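Local coordinates for malate dehydrogenase (Entamoeba histolytica, PDB 3I0P) that catalyses the NAD-dependent interconversion of malate and oxaloacetate, as a member of the malate/L-lactate dehydrogenase family, at the interface of chains A and B. Numbering follows the deposited sequence. Chains: chain A/B, Malate dehydrogenase.

Contact 1: the interface of chains A and B. Residues chain A 160, 252, 255-256, 259, 266-268; chain B 306-307, 310-311.
One flank of helix 297-312 of chain B, carrying B:Ile307, B:Thr310 and B:Leu311, packs against helix 244-259 and the 266-268 loop of chain A in an apolar helix-to-helix and loop patch of the subunit interface. B:Ile307 is the main plug, and each of its branches has its own neighbour. CG1 lies 3.7 Å from CD2 on the ring of A:Phe266, CD1 runs on toward A:Ile256 and A:Ser259, and CG2, anti to the backbone N, meets the carboxylate of A:Glu252, 3.5 Å from its OE2. A:Glu252 is drawn out straight (chi1 -176°, chi2 -179°) and runs antiparallel alongside B:Ile307, its other oxygen OE1 reaching CD1 of B:Leu311 at 3.5 Å. These are packing contacts, without polar pairing between the chains. A:Leu267 and B:Thr310 point tip to tip, CD1 of the leucine 3.8 Å from CB of the threonine. The loop is held to its own helix by A:Leu267 N, which donates to A:Glu255 OE1 at 3.0 Å from above the carboxylate plane. B:Thr310 OG1 turns back to B:Asp306 O at 2.7 Å within the helix, and its methyl CG2 faces chain A between A:Ile160 and A:Asn268. A:Ile160 crosses B:Leu311 obliquely, its CG2 branch 3.6 Å from B:Leu311 CD2.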
loop_
_atom_site.group_PDB
_atom_site.type_symbol
_atom_site.label_atom_id
_atom_site.label_comp_id
_atom_site.label_asym_id
_atom_site.label_seq_id
_atom_site.Cartn_x
_atom_site.Cartn_y
_atom_site.Cartn_z
ATOM N N ILE A 160 14.537 -9.225 -9.459
ATOM C CA ILE A 160 13.821 -10.379 -8.897
ATOM C C ILE A 160 12.288 -10.179 -8.798
ATOM O O ILE A 160 11.512 -11.128 -8.969
ATOM C CB ILE A 160 14.427 -10.811 -7.524
ATOM C CG1 ILE A 160 13.881 -12.175 -7.070
ATOM C CG2 ILE A 160 14.239 -9.713 -6.463
ATOM C CD1 ILE A 160 14.224 -13.330 -8.003
ATOM N N GLU A 252 6.567 -6.805 -2.513
ATOM C CA GLU A 252 6.381 -8.191 -2.082
ATOM C C GLU A 252 4.931 -8.495 -1.686
ATOM O O GLU A 252 4.401 -9.563 -2.033
ATOM C CB GLU A 252 7.341 -8.576 -0.955
ATOM C CG GLU A 252 7.207 -10.049 -0.598
ATOM C CD GLU A 252 8.097 -10.515 0.532
ATOM O OE1 GLU A 252 8.977 -9.761 1.008
ATOM O OE2 GLU A 252 7.903 -11.670 0.941
ATOM N N GLU A 255 3.098 -9.187 -4.732
ATOM C CA GLU A 255 3.514 -10.498 -5.207
ATOM C C GLU A 255 2.790 -11.643 -4.490
ATOM O O GLU A 255 2.268 -12.564 -5.138
ATOM C CB GLU A 255 5.026 -10.643 -5.023
ATOM C CG GLU A 255 5.627 -11.895 -5.650
ATOM C CD GLU A 255 5.806 -11.766 -7.152
ATOM O OE1 GLU A 255 5.607 -12.780 -7.849
ATOM O OE2 GLU A 255 6.138 -10.654 -7.635
ATOM N N ILE A 256 2.772 -11.585 -3.157
ATOM C CA ILE A 256 2.148 -12.625 -2.333
ATOM C C ILE A 256 0.649 -12.682 -2.579
ATOM O O ILE A 256 0.094 -13.757 -2.777
ATOM C CB ILE A 256 2.432 -12.406 -0.849
ATOM C CG1 ILE A 256 3.909 -12.659 -0.562
ATOM C CG2 ILE A 256 1.549 -13.296 0.016
ATOM C CD1 ILE A 256 4.340 -12.157 0.787
ATOM N N SER A 259 0.203 -14.195 -6.179
ATOM C CA SER A 259 0.609 -15.597 -6.421
ATOM C C SER A 259 0.256 -16.640 -5.340
ATOM O O SER A 259 -0.084 -17.778 -5.664
ATOM C CB SER A 259 2.100 -15.678 -6.751
ATOM O OG SER A 259 2.881 -15.099 -5.726
ATOM N N PHE A 266 5.614 -17.031 -9.423
ATOM C CA PHE A 266 6.092 -15.873 -8.669
ATOM C C PHE A 266 7.547 -15.573 -8.997
ATOM O O PHE A 266 8.312 -16.486 -9.335
ATOM C CB PHE A 266 5.900 -16.078 -7.155
ATOM C CG PHE A 266 6.486 -17.358 -6.641
ATOM C CD1 PHE A 266 5.714 -18.520 -6.585
ATOM C CD2 PHE A 266 7.811 -17.416 -6.220
ATOM C CE1 PHE A 266 6.263 -19.722 -6.112
ATOM C CE2 PHE A 266 8.359 -18.609 -5.745
ATOM C CZ PHE A 266 7.583 -19.760 -5.693
ATOM N N LEU A 267 7.914 -14.292 -8.909
ATOM C CA LEU A 267 9.299 -13.850 -9.090
ATOM C C LEU A 267 9.933 -14.392 -10.383
ATOM O O LEU A 267 9.298 -14.388 -11.432
ATOM C CB LEU A 267 10.141 -14.215 -7.853
ATOM C CG LEU A 267 9.605 -13.801 -6.474
ATOM C CD1 LEU A 267 10.284 -14.577 -5.360
ATOM C CD2 LEU A 267 9.707 -12.306 -6.217
ATOM N N ASN A 268 11.176 -14.861 -10.289
ATOM C CA ASN A 268 11.921 -15.449 -11.414
ATOM C C ASN A 268 11.194 -16.560 -12.192
ATOM O O ASN A 268 11.511 -16.795 -13.352
ATOM C CB ASN A 268 13.304 -15.943 -10.948
ATOM C CG ASN A 268 13.214 -17.099 -9.935
ATOM O OD1 ASN A 268 12.509 -17.014 -8.920
ATOM N ND2 ASN A 268 13.940 -18.179 -10.208
ATOM N N ASP B 306 9.105 -19.459 0.445
ATOM C CA ASP B 306 9.823 -19.572 -0.818
ATOM C C ASP B 306 10.121 -18.205 -1.440
ATOM O O ASP B 306 11.219 -17.998 -1.976
ATOM C CB ASP B 306 9.046 -20.432 -1.819
ATOM C CG ASP B 306 9.195 -21.921 -1.565
ATOM O OD1 ASP B 306 10.164 -22.329 -0.887
ATOM O OD2 ASP B 306 8.335 -22.686 -2.059
ATOM N N ILE B 307 9.153 -17.285 -1.381
ATOM C CA ILE B 307 9.363 -15.921 -1.885
ATOM C C ILE B 307 10.486 -15.238 -1.091
ATOM O O ILE B 307 11.440 -14.728 -1.679
ATOM C CB ILE B 307 8.027 -15.088 -1.933
ATOM C CG1 ILE B 307 7.202 -15.468 -3.172
ATOM C CG2 ILE B 307 8.282 -13.576 -1.929
ATOM C CD1 ILE B 307 5.699 -15.301 -3.001
ATOM N N THR B 310 13.938 -16.912 -1.753
ATOM C CA THR B 310 14.408 -16.504 -3.071
ATOM C C THR B 310 14.966 -15.097 -3.009
ATOM O O THR B 310 16.049 -14.834 -3.527
ATOM C CB THR B 310 13.281 -16.575 -4.116
ATOM O OG1 THR B 310 12.785 -17.910 -4.170
ATOM C CG2 THR B 310 13.782 -16.170 -5.504
ATOM N N LEU B 311 14.219 -14.207 -2.364
ATOM C CA LEU B 311 14.611 -12.803 -2.248
ATOM C C LEU B 311 15.976 -12.656 -1.569
ATOM O O LEU B 311 16.869 -11.988 -2.105
ATOM C CB LEU B 311 13.533 -11.989 -1.516
ATOM C CG LEU B 311 12.238 -11.636 -2.273
ATOM C CD1 LEU B 311 11.231 -11.004 -1.319
ATOM C CD2 LEU B 311 12.494 -10.717 -3.474
#

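Contact 2: the interface of chains A and B. Residues chain A 155-158, 160, 210; chain B 314-315.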
loop_
_atom_site.group_PDB
_atom_site.type_symbol
_atom_site.label_atom_id
_atom_site.label_comp_id
_atom_site.label_asym_id
_atom_site.label_seq_id
_atom_site.Cartn_x
_atom_site.Cartn_y
_atom_site.Cartn_z
ATOM N N PHE A 155 19.081 -3.769 -0.951
ATOM C CA PHE A 155 20.435 -4.355 -0.848
ATOM C C PHE A 155 20.720 -5.387 -1.947
ATOM O O PHE A 155 21.712 -6.122 -1.869
ATOM C CB PHE A 155 20.734 -4.948 0.550
ATOM C CG PHE A 155 20.491 -3.993 1.694
ATOM C CD1 PHE A 155 20.795 -2.634 1.578
ATOM C CD2 PHE A 155 19.977 -4.465 2.905
ATOM C CE1 PHE A 155 20.564 -1.755 2.642
ATOM C CE2 PHE A 155 19.745 -3.597 3.979
ATOM C CZ PHE A 155 20.037 -2.240 3.846
ATOM N N GLY A 156 19.857 -5.432 -2.964
ATOM C CA GLY A 156 19.959 -6.419 -4.046
ATOM C C GLY A 156 20.647 -5.853 -5.270
ATOM O O GLY A 156 20.651 -4.637 -5.479
ATOM N N ASP A 157 21.232 -6.736 -6.079
ATOM C CA ASP A 157 22.041 -6.337 -7.241
ATOM C C ASP A 157 21.573 -7.093 -8.490
ATOM O O ASP A 157 22.347 -7.337 -9.427
ATOM C CB ASP A 157 23.529 -6.605 -6.955
ATOM C CG ASP A 157 24.473 -5.734 -7.794
ATOM O OD1 ASP A 157 24.097 -4.594 -8.145
ATOM O OD2 ASP A 157 25.599 -6.190 -8.095
ATOM N N GLU A 158 20.286 -7.429 -8.503
ATOM C CA GLU A 158 19.721 -8.382 -9.452
ATOM C C GLU A 158 18.198 -8.180 -9.529
ATOM O O GLU A 158 17.547 -8.042 -8.496
ATOM C CB GLU A 158 20.041 -9.797 -8.960
ATOM C CG GLU A 158 19.847 -10.914 -9.981
ATOM C CD GLU A 158 19.845 -12.313 -9.348
ATOM O OE1 GLU A 158 20.264 -12.471 -8.175
ATOM O OE2 GLU A 158 19.417 -13.263 -10.043
ATOM N N ILE A 160 14.537 -9.225 -9.459
ATOM C CA ILE A 160 13.821 -10.379 -8.897
ATOM C C ILE A 160 12.288 -10.179 -8.798
ATOM O O ILE A 160 11.512 -11.128 -8.969
ATOM C CB ILE A 160 14.427 -10.811 -7.524
ATOM C CG1 ILE A 160 13.881 -12.175 -7.070
ATOM C CG2 ILE A 160 14.239 -9.713 -6.463
ATOM C CD1 ILE A 160 14.224 -13.330 -8.003
ATOM N N LYS A 210 24.131 -3.485 -12.998
ATOM C CA LYS A 210 24.728 -4.395 -12.025
ATOM C C LYS A 210 25.893 -3.672 -11.349
ATOM O O LYS A 210 26.708 -3.030 -12.023
ATOM C CB LYS A 210 25.213 -5.668 -12.721
ATOM C CG LYS A 210 25.857 -6.708 -11.816
ATOM C CD LYS A 210 24.878 -7.765 -11.402
ATOM C CE LYS A 210 25.591 -8.943 -10.780
ATOM N NZ LYS A 210 24.623 -10.031 -10.473
ATOM N N THR B 314 19.251 -13.642 -3.651
ATOM C CA THR B 314 19.694 -12.887 -4.832
ATOM C C THR B 314 20.999 -12.144 -4.551
ATOM O O THR B 314 21.366 -11.942 -3.394
ATOM C CB THR B 314 18.617 -11.900 -5.370
ATOM O OG1 THR B 314 18.192 -11.014 -4.327
ATOM C CG2 THR B 314 17.419 -12.650 -5.921
ATOM N N ASP B 315 21.701 -11.749 -5.610
ATOM C CA ASP B 315 23.003 -11.108 -5.461
ATOM C C ASP B 315 22.909 -9.841 -4.622
ATOM O O ASP B 315 22.078 -8.969 -4.878
ATOM C CB ASP B 315 23.638 -10.803 -6.824
ATOM C CG ASP B 315 24.060 -12.062 -7.576
ATOM O OD1 ASP B 315 24.306 -13.114 -6.932
ATOM O OD2 ASP B 315 24.150 -11.990 -8.823
#
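B:Thr314 and B:Asp315, just beyond the end of helix 297-312, dock on the 156-160 loop and A:Lys210 of the other subunit, forming a polar, loop-to-loop patch of the interface of chains A and B. The charged contact is a salt bridge in which the ammonium NZ of A:Lys210 donates to the carboxylate oxygen OD2 of B:Asp315 at 2.6 Å. The lysine arrives at about a right angle to the aspartate side chain and meets OD2 on its anti side, 19° out of the carboxylate plane. Its chain bends at chi2 (96°) and is otherwise extended, which brings the ammonium down to the acid. Hydrogen bonds hold the backbone of B:Asp315 at both N-H and carbonyl. Its carbonyl O accepts from A:Asp157 N at 2.7 Å, and its N-H gives a nearly straight bond (167° at H) to A:Glu158 OE1 at 3.0 Å, meeting that oxygen nearly along its C-O axis. B:Asp315 is therefore gripped through N-H, carbonyl and carboxylate together. The acids A:Asp157 and B:Asp315 do not touch; the lysine ammonium may help to balance their charge. B:Thr314 packs beside them, its CB 3.3 Å from the same OE1 of A:Glu158. The apolar contact is made by its methyl CG2, which, anti to the carbonyl carbon, turns toward A:Ile160 and ends 3.7 Å from CG1 of that side chain.

Contact 3: the interface of chains A and B. Residues chain A 78, 80, 82-84; chain B 111-113, 293-294.
B:Cys293, A:Thr83 and A:Thr82 bury the largest areas in this patch, where strands 78-79 and 83-87 of chain A and the turn between them lie against a short 3-10 turn and a helix end of chain B. B:Cys293 uses its CB more than its sulfur: CB sits 3.9 Å from the methyl CG2 of A:Thr80 and also beside A:Thr83. Its carbonyl O is bonded to a water at 2.7 Å, and that water also bonds A:Arg78 O and, at 2.6 Å, the hydroxyl OG1 of A:Thr83, tying the two chains through one shared solvent molecule. A:Thr83 OG1 pairs in addition with A:Thr80 OG1 at 2.9 Å, a partner that helps fix its rotation. With OG1 so engaged (chi1 75°), CB and the methyl CG2 of A:Thr83 are turned to the ring of B:Phe294, meeting it at a slant with CB 3.5 Å from CZ. The same ring takes A:Cys84 O in plane at its edge. A:Thr82 makes a direct bond across, its hydroxyl OG1 donating to B:Tyr111 O at 2.6 Å from a position tilted 34° from the carbonyl plane. At the other end of the patch B:Phe294 O stands 3.4 Å above the guanidinium plane of A:Arg78, toward its rim. In the fold, strands 78-79 and 83-87 and the loop joining them meet the C-terminal end of helix 93-111 and the 3-10 helix 291-293 with the residue after it.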
loop_
_atom_site.group_PDB
_atom_site.type_symbol
_atom_site.label_atom_id
_atom_site.label_comp_id
_atom_site.label_asym_id
_atom_site.label_seq_id
_atom_site.Cartn_x
_atom_site.Cartn_y
_atom_site.Cartn_z
ATOM N N ARG A 78 -12.023 -22.781 -6.502
ATOM C CA ARG A 78 -12.508 -22.854 -5.123
ATOM C C ARG A 78 -13.280 -21.584 -4.797
ATOM O O ARG A 78 -12.738 -20.485 -4.901
ATOM C CB ARG A 78 -11.337 -23.030 -4.144
ATOM C CG ARG A 78 -11.717 -23.790 -2.873
ATOM C CD ARG A 78 -10.706 -23.637 -1.738
ATOM N NE ARG A 78 -9.527 -24.497 -1.873
ATOM C CZ ARG A 78 -8.764 -24.896 -0.846
ATOM N NH1 ARG A 78 -7.707 -25.679 -1.058
ATOM N NH2 ARG A 78 -9.057 -24.522 0.402
ATOM N N THR A 80 -15.989 -19.570 -1.989
ATOM C CA THR A 80 -16.772 -19.434 -0.757
ATOM C C THR A 80 -17.693 -18.229 -0.897
ATOM O O THR A 80 -17.790 -17.647 -1.980
ATOM C CB THR A 80 -15.896 -19.290 0.516
ATOM O OG1 THR A 80 -15.532 -17.921 0.712
ATOM C CG2 THR A 80 -14.633 -20.149 0.439
ATOM N N THR A 82 -17.419 -15.137 0.186
ATOM C CA THR A 82 -16.767 -13.852 -0.028
ATOM C C THR A 82 -15.501 -13.973 -0.862
ATOM O O THR A 82 -14.863 -12.964 -1.167
ATOM C CB THR A 82 -16.372 -13.200 1.316
ATOM O OG1 THR A 82 -15.550 -14.113 2.061
ATOM C CG2 THR A 82 -17.596 -12.838 2.140
ATOM N N THR A 83 -15.122 -15.198 -1.212
ATOM C CA THR A 83 -13.847 -15.430 -1.905
ATOM C C THR A 83 -13.993 -16.289 -3.155
ATOM O O THR A 83 -15.041 -16.906 -3.380
ATOM C CB THR A 83 -12.794 -16.118 -0.997
ATOM O OG1 THR A 83 -13.119 -17.505 -0.837
ATOM C CG2 THR A 83 -12.695 -15.430 0.366
ATOM N N CYS A 84 -12.926 -16.324 -3.956
ATOM C CA CYS A 84 -12.841 -17.236 -5.087
ATOM C C CYS A 84 -11.413 -17.356 -5.627
ATOM O O CYS A 84 -10.651 -16.383 -5.602
ATOM C CB CYS A 84 -13.807 -16.814 -6.200
ATOM S SG CYS A 84 -13.978 -18.049 -7.506
ATOM N N TYR B 111 -16.803 -16.218 7.473
ATOM C CA TYR B 111 -17.278 -15.850 6.124
ATOM C C TYR B 111 -16.203 -15.744 5.057
ATOM O O TYR B 111 -16.519 -15.718 3.866
ATOM C CB TYR B 111 -18.046 -14.532 6.157
ATOM C CG TYR B 111 -19.295 -14.566 6.997
ATOM C CD1 TYR B 111 -19.295 -14.038 8.284
ATOM C CD2 TYR B 111 -20.479 -15.126 6.507
ATOM C CE1 TYR B 111 -20.437 -14.064 9.069
ATOM C CE2 TYR B 111 -21.632 -15.156 7.282
ATOM C CZ TYR B 111 -21.603 -14.622 8.564
ATOM O OH TYR B 111 -22.736 -14.642 9.355
ATOM N N GLY B 112 -14.944 -15.666 5.474
ATOM C CA GLY B 112 -13.827 -15.546 4.535
ATOM C C GLY B 112 -13.078 -14.239 4.695
ATOM O O GLY B 112 -11.850 -14.194 4.578
ATOM N N MET B 113 -13.819 -13.169 4.971
ATOM C CA MET B 113 -13.231 -11.852 5.159
ATOM C C MET B 113 -13.924 -11.051 6.247
ATOM O O MET B 113 -15.093 -11.284 6.553
ATOM C CB MET B 113 -13.260 -11.077 3.846
ATOM C CG MET B 113 -12.392 -11.700 2.783
ATOM S SD MET B 113 -12.637 -10.877 1.234
ATOM C CE MET B 113 -11.496 -9.495 1.407
ATOM N N CYS B 293 -9.710 -20.245 3.041
ATOM C CA CYS B 293 -10.770 -20.092 2.025
ATOM C C CYS B 293 -10.251 -20.199 0.585
ATOM O O CYS B 293 -11.021 -20.497 -0.337
ATOM C CB CYS B 293 -11.486 -18.758 2.189
ATOM S SG CYS B 293 -12.548 -18.664 3.635
ATOM N N PHE B 294 -8.948 -19.960 0.409
ATOM C CA PHE B 294 -8.307 -19.923 -0.905
ATOM C C PHE B 294 -7.453 -21.143 -1.169
ATOM O O PHE B 294 -7.551 -21.760 -2.225
ATOM C CB PHE B 294 -7.399 -18.692 -1.026
ATOM C CG PHE B 294 -8.136 -17.395 -1.033
ATOM C CD1 PHE B 294 -8.702 -16.909 -2.215
ATOM C CD2 PHE B 294 -8.260 -16.650 0.139
ATOM C CE1 PHE B 294 -9.389 -15.698 -2.227
ATOM C CE2 PHE B 294 -8.943 -15.449 0.145
ATOM C CZ PHE B 294 -9.505 -14.963 -1.044
HETATM O O HOH W 1 -12.013 -19.206 -2.512
#

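Contact 4: the interface of chains A and B. Residues chain A 170, 178, 300, 303-304, 307; chain B 256, 259-261.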
loop_
_atom_site.group_PDB
_atom_site.type_symbol
_atom_site.label_atom_id
_atom_site.label_comp_id
_atom_site.label_asym_id
_atom_site.label_seq_id
_atom_site.Cartn_x
_atom_site.Cartn_y
_atom_site.Cartn_z
ATOM N N ILE A 170 -11.641 4.483 -5.044
ATOM C CA ILE A 170 -12.531 4.864 -3.952
ATOM C C ILE A 170 -13.585 5.851 -4.445
ATOM O O ILE A 170 -13.241 6.877 -5.055
ATOM C CB ILE A 170 -11.734 5.477 -2.762
ATOM C CG1 ILE A 170 -10.840 4.410 -2.109
ATOM C CG2 ILE A 170 -12.686 6.130 -1.741
ATOM C CD1 ILE A 170 -9.737 4.951 -1.246
ATOM N N TYR A 178 -11.503 8.809 -6.556
ATOM C CA TYR A 178 -10.119 8.670 -6.167
ATOM C C TYR A 178 -9.629 7.395 -6.829
ATOM O O TYR A 178 -10.292 6.352 -6.760
ATOM C CB TYR A 178 -10.014 8.556 -4.645
ATOM C CG TYR A 178 -8.672 8.065 -4.111
ATOM C CD1 TYR A 178 -7.773 8.948 -3.522
ATOM C CD2 TYR A 178 -8.327 6.716 -4.162
ATOM C CE1 TYR A 178 -6.554 8.497 -3.019
ATOM C CE2 TYR A 178 -7.118 6.263 -3.667
ATOM C CZ TYR A 178 -6.238 7.151 -3.097
ATOM O OH TYR A 178 -5.036 6.698 -2.605
ATOM N N PHE A 300 -20.396 9.245 2.607
ATOM C CA PHE A 300 -19.016 8.791 2.394
ATOM C C PHE A 300 -18.335 9.493 1.216
ATOM O O PHE A 300 -17.198 9.963 1.347
ATOM C CB PHE A 300 -18.973 7.273 2.192
ATOM C CG PHE A 300 -17.633 6.751 1.722
ATOM C CD1 PHE A 300 -16.715 6.228 2.635
ATOM C CD2 PHE A 300 -17.294 6.770 0.368
ATOM C CE1 PHE A 300 -15.483 5.737 2.211
ATOM C CE2 PHE A 300 -16.057 6.288 -0.062
ATOM C CZ PHE A 300 -15.151 5.767 0.863
ATOM N N ASN A 303 -17.318 12.881 2.309
ATOM C CA ASN A 303 -16.149 12.873 3.174
ATOM C C ASN A 303 -14.836 12.775 2.360
ATOM O O ASN A 303 -13.882 13.520 2.615
ATOM C CB ASN A 303 -16.298 11.741 4.196
ATOM C CG ASN A 303 -15.450 11.937 5.453
ATOM O OD1 ASN A 303 -15.715 11.308 6.480
ATOM N ND2 ASN A 303 -14.428 12.779 5.378
ATOM N N VAL A 304 -14.807 11.877 1.371
ATOM C CA VAL A 304 -13.652 11.711 0.477
ATOM C C VAL A 304 -13.353 13.007 -0.282
ATOM O O VAL A 304 -12.200 13.472 -0.326
ATOM C CB VAL A 304 -13.867 10.521 -0.503
ATOM C CG1 VAL A 304 -12.860 10.542 -1.654
ATOM C CG2 VAL A 304 -13.815 9.189 0.247
ATOM N N ILE A 307 -11.811 15.531 1.940
ATOM C CA ILE A 307 -10.377 15.252 2.098
ATOM C C ILE A 307 -9.598 15.824 0.904
ATOM O O ILE A 307 -8.641 16.576 1.091
ATOM C CB ILE A 307 -10.089 13.726 2.366
ATOM C CG1 ILE A 307 -10.367 13.378 3.837
ATOM C CG2 ILE A 307 -8.652 13.331 2.007
ATOM C CD1 ILE A 307 -10.795 11.937 4.071
ATOM N N ILE B 256 -8.464 7.828 4.353
ATOM C CA ILE B 256 -9.845 7.545 3.950
ATOM C C ILE B 256 -10.353 6.276 4.618
ATOM O O ILE B 256 -11.451 6.260 5.163
ATOM C CB ILE B 256 -9.972 7.429 2.433
ATOM C CG1 ILE B 256 -9.759 8.797 1.791
ATOM C CG2 ILE B 256 -11.322 6.845 2.037
ATOM C CD1 ILE B 256 -9.543 8.723 0.306
ATOM N N SER B 259 -10.837 7.175 8.413
ATOM C CA SER B 259 -11.877 8.159 8.789
ATOM C C SER B 259 -13.238 8.071 8.067
ATOM O O SER B 259 -14.281 8.296 8.682
ATOM C CB SER B 259 -11.331 9.584 8.691
ATOM O OG SER B 259 -10.832 9.851 7.397
ATOM N N CYS B 260 -13.236 7.742 6.780
ATOM C CA CYS B 260 -14.446 7.900 5.972
ATOM C C CYS B 260 -15.501 6.843 6.214
ATOM O O CYS B 260 -16.694 7.104 6.038
ATOM C CB CYS B 260 -14.101 7.980 4.490
ATOM S SG CYS B 260 -13.324 9.539 4.081
ATOM N N LEU B 261 -15.067 5.654 6.619
ATOM C CA LEU B 261 -15.998 4.565 6.870
ATOM C C LEU B 261 -16.587 4.620 8.283
ATOM O O LEU B 261 -17.740 4.277 8.484
ATOM C CB LEU B 261 -15.348 3.212 6.552
ATOM C CG LEU B 261 -15.009 2.973 5.066
ATOM C CD1 LEU B 261 -13.993 1.859 4.886
ATOM C CD2 LEU B 261 -16.251 2.695 4.225
#
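A:Phe300 and B:Cys260 meet where helix 297-312 of chain A packs against the end of helix 244-259 of chain B, an apolar part of the probable dimer interface. The phenylalanine, CG anti to its backbone N (chi1 170°), presents its CE1 corner to chain B, 3.5 Å from B:Cys260 CB. B:Leu261 crosses this side chain at a slant, its CD2 3.7 Å from the same CE1. B:Ile256 is nearly perpendicular to both A:Phe300 and A:Val304, and its CG2 fits against A:Val304 CG2 at 3.9 Å. Toward the sheet, A:Ile170 from strand 166-170 comes tip to tip with B:Ile256, their CD1 atoms 4.1 Å apart. B:Ile256 CD1 also lies over one face of the A:Tyr178 ring, near the rim and 4.2 Å above its plane. B:Ile256 thus touches both helix and strand side chains of the partner. The sulfur of B:Cys260, placed anti to the carbonyl carbon (chi1 -72°), rests on helix 297-312 between A:Asn303 and A:Ile307, with A:Val304 also near. It lies 3.5 Å from the amide carbon CG of A:Asn303, and the methyl CD1 of A:Ile307 reaches the same sulfur at 3.5 Å.

Contact 1 and contact 2 are neighbours, their C-alpha centres about 13 Å apart, and A:Ile160 belongs to both, joining the apolar patch to the polar loop beyond helix 297-312. Contact 4, about 33 Å from contact 1, uses helices 244-259 and 297-312 again with the chains exchanged: residues 256, 259 and 307 serve in both. Contact 3 lies about 23 Å from contact 1 and 26 Å from contact 4, and about 36 Å from contact 2. The spacing spreads the pairing along the interface, and the two-fold repeats each contact, consistent with a dimer, although the structure alone does not show its state in solution.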